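Local atomic coordinates of P domain of VPI (Norovirus Hu/GI.7/TCH-060/USA/2003, PDB entry 4P2N), a protein that forms the protruding domain of the norovirus capsid protein, the outer part of the shell, and probably binds fucosylated host glycans such as histo-blood group antigens. Residues 106-111 with 127-132. Sequence-based numbering, arbitrary orientation.
With GAL (beta-D-galactopyranose), chain F.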
loop_
_atom_site.group_PDB
_atom_site.type_symbol
_atom_site.label_atom_id
_atom_site.label_comp_id
_atom_site.label_asym_id
_atom_site.label_seq_id
_atom_site.Cartn_x
_atom_site.Cartn_y
_atom_site.Cartn_z
ATOM N N CYS B 106 7.559 2.192 -21.616
ATOM C CA CYS B 106 6.705 1.024 -21.796
ATOM C C CYS B 106 5.253 1.474 -21.818
ATOM O O CYS B 106 4.937 2.604 -21.432
ATOM C CB CYS B 106 6.934 -0.005 -20.679
ATOM S SG CYS B 106 6.673 0.598 -18.973
ATOM N N ASP B 107 4.372 0.599 -22.278
ATOM C CA ASP B 107 2.938 0.844 -22.157
ATOM C C ASP B 107 2.495 0.525 -20.740
ATOM O O ASP B 107 2.980 -0.436 -20.135
ATOM C CB ASP B 107 2.152 -0.036 -23.134
ATOM C CG ASP B 107 2.025 0.575 -24.510
ATOM O OD1 ASP B 107 2.834 1.459 -24.867
ATOM O OD2 ASP B 107 1.119 0.141 -25.253
ATOM N N TRP B 108 1.573 1.328 -20.212
ATOM C CA TRP B 108 0.968 1.070 -18.914
ATOM C C TRP B 108 -0.466 0.622 -19.110
ATOM O O TRP B 108 -1.135 1.029 -20.057
ATOM C CB TRP B 108 0.936 2.326 -18.048
ATOM C CG TRP B 108 2.261 2.833 -17.623
ATOM C CD1 TRP B 108 3.469 2.194 -17.721
ATOM C CD2 TRP B 108 2.521 4.106 -17.037
ATOM N NE1 TRP B 108 4.466 3.004 -17.225
ATOM C CE2 TRP B 108 3.908 4.180 -16.797
ATOM C CE3 TRP B 108 1.710 5.191 -16.690
ATOM C CZ2 TRP B 108 4.501 5.310 -16.227
ATOM C CZ3 TRP B 108 2.302 6.308 -16.130
ATOM C CH2 TRP B 108 3.681 6.358 -15.901
ATOM N N HIS B 109 -0.939 -0.195 -18.181
ATOM C CA HIS B 109 -2.326 -0.619 -18.185
ATOM C C HIS B 109 -2.824 -0.396 -16.774
ATOM O O HIS B 109 -2.384 -1.055 -15.833
ATOM C CB HIS B 109 -2.415 -2.070 -18.649
ATOM C CG HIS B 109 -1.744 -2.296 -19.963
ATOM N ND1 HIS B 109 -0.488 -2.864 -20.069
ATOM C CD2 HIS B 109 -2.165 -2.092 -21.233
ATOM C CE1 HIS B 109 -0.163 -2.977 -21.340
ATOM N NE2 HIS B 109 -1.167 -2.517 -22.071
ATOM N N VAL B 110 -3.710 0.583 -16.636
ATOM C CA VAL B 110 -4.104 1.093 -15.329
ATOM C C VAL B 110 -5.582 0.816 -15.108
ATOM O O VAL B 110 -6.415 1.225 -15.910
ATOM C CB VAL B 110 -3.865 2.612 -15.246
ATOM C CG1 VAL B 110 -4.120 3.126 -13.838
ATOM C CG2 VAL B 110 -2.443 2.963 -15.687
ATOM N N SER B 111 -5.906 0.117 -14.023
ATOM C CA SER B 111 -7.293 -0.253 -13.775
ATOM C C SER B 111 -7.940 0.770 -12.850
ATOM O O SER B 111 -7.539 0.896 -11.684
ATOM C CB SER B 111 -7.373 -1.648 -13.147
ATOM O OG SER B 111 -8.724 -2.067 -13.023
ATOM N N LEU B 127 -7.211 1.531 -18.513
ATOM C CA LEU B 127 -6.693 2.628 -19.317
ATOM C C LEU B 127 -5.339 2.206 -19.859
ATOM O O LEU B 127 -4.418 1.878 -19.092
ATOM C CB LEU B 127 -6.546 3.894 -18.475
ATOM C CG LEU B 127 -7.751 4.318 -17.628
ATOM C CD1 LEU B 127 -7.482 5.669 -16.985
ATOM C CD2 LEU B 127 -9.023 4.377 -18.469
ATOM N N ASP B 128 -5.218 2.221 -21.179
ATOM C CA ASP B 128 -4.007 1.775 -21.841
ATOM C C ASP B 128 -3.229 3.008 -22.280
ATOM O O ASP B 128 -3.683 3.788 -23.109
ATOM C CB ASP B 128 -4.375 0.851 -22.991
ATOM C CG ASP B 128 -5.167 -0.361 -22.509
ATOM O OD1 ASP B 128 -4.810 -0.912 -21.443
ATOM O OD2 ASP B 128 -6.159 -0.740 -23.161
ATOM N N VAL B 129 -2.061 3.185 -21.679
ATOM C CA VAL B 129 -1.314 4.429 -21.802
ATOM C C VAL B 129 0.023 4.181 -22.496
ATOM O O VAL B 129 0.775 3.300 -22.105
ATOM C CB VAL B 129 -1.067 5.025 -20.406
ATOM C CG1 VAL B 129 -0.282 6.319 -20.502
ATOM C CG2 VAL B 129 -2.392 5.248 -19.688
ATOM N N LYS B 130 0.317 4.956 -23.532
ATOM C CA LYS B 130 1.600 4.823 -24.216
ATOM C C LYS B 130 2.527 5.962 -23.817
ATOM O O LYS B 130 2.084 7.095 -23.667
ATOM C CB LYS B 130 1.409 4.850 -25.732
ATOM C CG LYS B 130 0.519 3.731 -26.263
ATOM C CD LYS B 130 0.634 3.592 -27.772
ATOM C CE LYS B 130 2.007 3.049 -28.195
ATOM N NZ LYS B 130 2.327 1.691 -27.654
ATOM N N GLN B 131 3.810 5.658 -23.663
ATOM C CA GLN B 131 4.795 6.694 -23.411
ATOM C C GLN B 131 5.429 7.103 -24.726
ATOM O O GLN B 131 6.621 6.920 -24.961
ATOM C CB GLN B 131 5.845 6.196 -22.421
ATOM C CG GLN B 131 5.250 5.966 -21.053
ATOM C CD GLN B 131 6.301 5.646 -20.015
ATOM O OE1 GLN B 131 7.224 6.435 -19.784
ATOM N NE2 GLN B 131 6.186 4.481 -19.401
ATOM N N ASN B 132 4.597 7.626 -25.608
ATOM C CA ASN B 132 5.076 8.053 -26.901
ATOM C C ASN B 132 5.386 9.537 -26.837
ATOM O O ASN B 132 5.305 10.133 -25.776
ATOM C CB ASN B 132 4.073 7.744 -27.991
ATOM C CG ASN B 132 2.653 8.089 -27.593
ATOM O OD1 ASN B 132 2.416 8.847 -26.655
ATOM N ND2 ASN B 132 1.694 7.527 -28.315
HETATM C C1 GAL F . -0.600 -5.045 -26.909
HETATM C C2 GAL F . -0.591 -4.195 -25.649
HETATM C C3 GAL F . 0.117 -2.880 -25.930
HETATM C C4 GAL F . 1.498 -3.158 -26.501
HETATM C C5 GAL F . 1.372 -4.066 -27.713
HETATM C C6 GAL F . 2.762 -4.353 -28.285
HETATM O O2 GAL F . -1.941 -3.935 -25.238
HETATM O O3 GAL F . 0.245 -2.135 -24.710
HETATM O O4 GAL F . 2.308 -3.801 -25.504
HETATM O O5 GAL F . 0.750 -5.300 -27.326
HETATM O O6 GAL F . 2.667 -4.548 -29.698
HETATM O O HOH W 1 4.845 3.225 -24.750
#
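Lys130 NZ forms a salt bridge with Asp107, 2.8 Å from Asp107 OD1 on that oxygen's syn side, with a weaker bond to OD2. The lysine chain bends at chi3 and chi4, which brings its ammonium group to the carboxylate. Each carboxylate oxygen has a further partner: a water donates to Asp107 OD1 and accepts from Gln131 N, while galactose O3 donates to Asp107 OD2 over a very short 2.5 Å. His109 NE2 also donates to galactose O3, at 3.0 Å and a bent 137°. Asp128 OD1 lies at the edge of the imidazole, 2.9 Å from His109 CD2, and is itself salt-bridged to Arg126; Trp160 stacks on the same ring. Beyond the carboxylate, Gln131 NE2 bonds weakly to Cys106 O and also donates to Ile103 O, which Trp108 NE1 shares. The strand segments run 162° apart, and hydrogen-bonded pairs Trp108–Val129 and Val110–Leu127 flank the non-hydrogen-bonded pair His109–Asp128, as in an antiparallel hairpin, here at one side of a six-stranded sheet. At the hairpin's open end, away from the turn, Asp107 and His109 reach galactose, to which Ser162 OG and Pro163 O also hydrogen-bond, consistent with the glycan pocket of GI noroviruses.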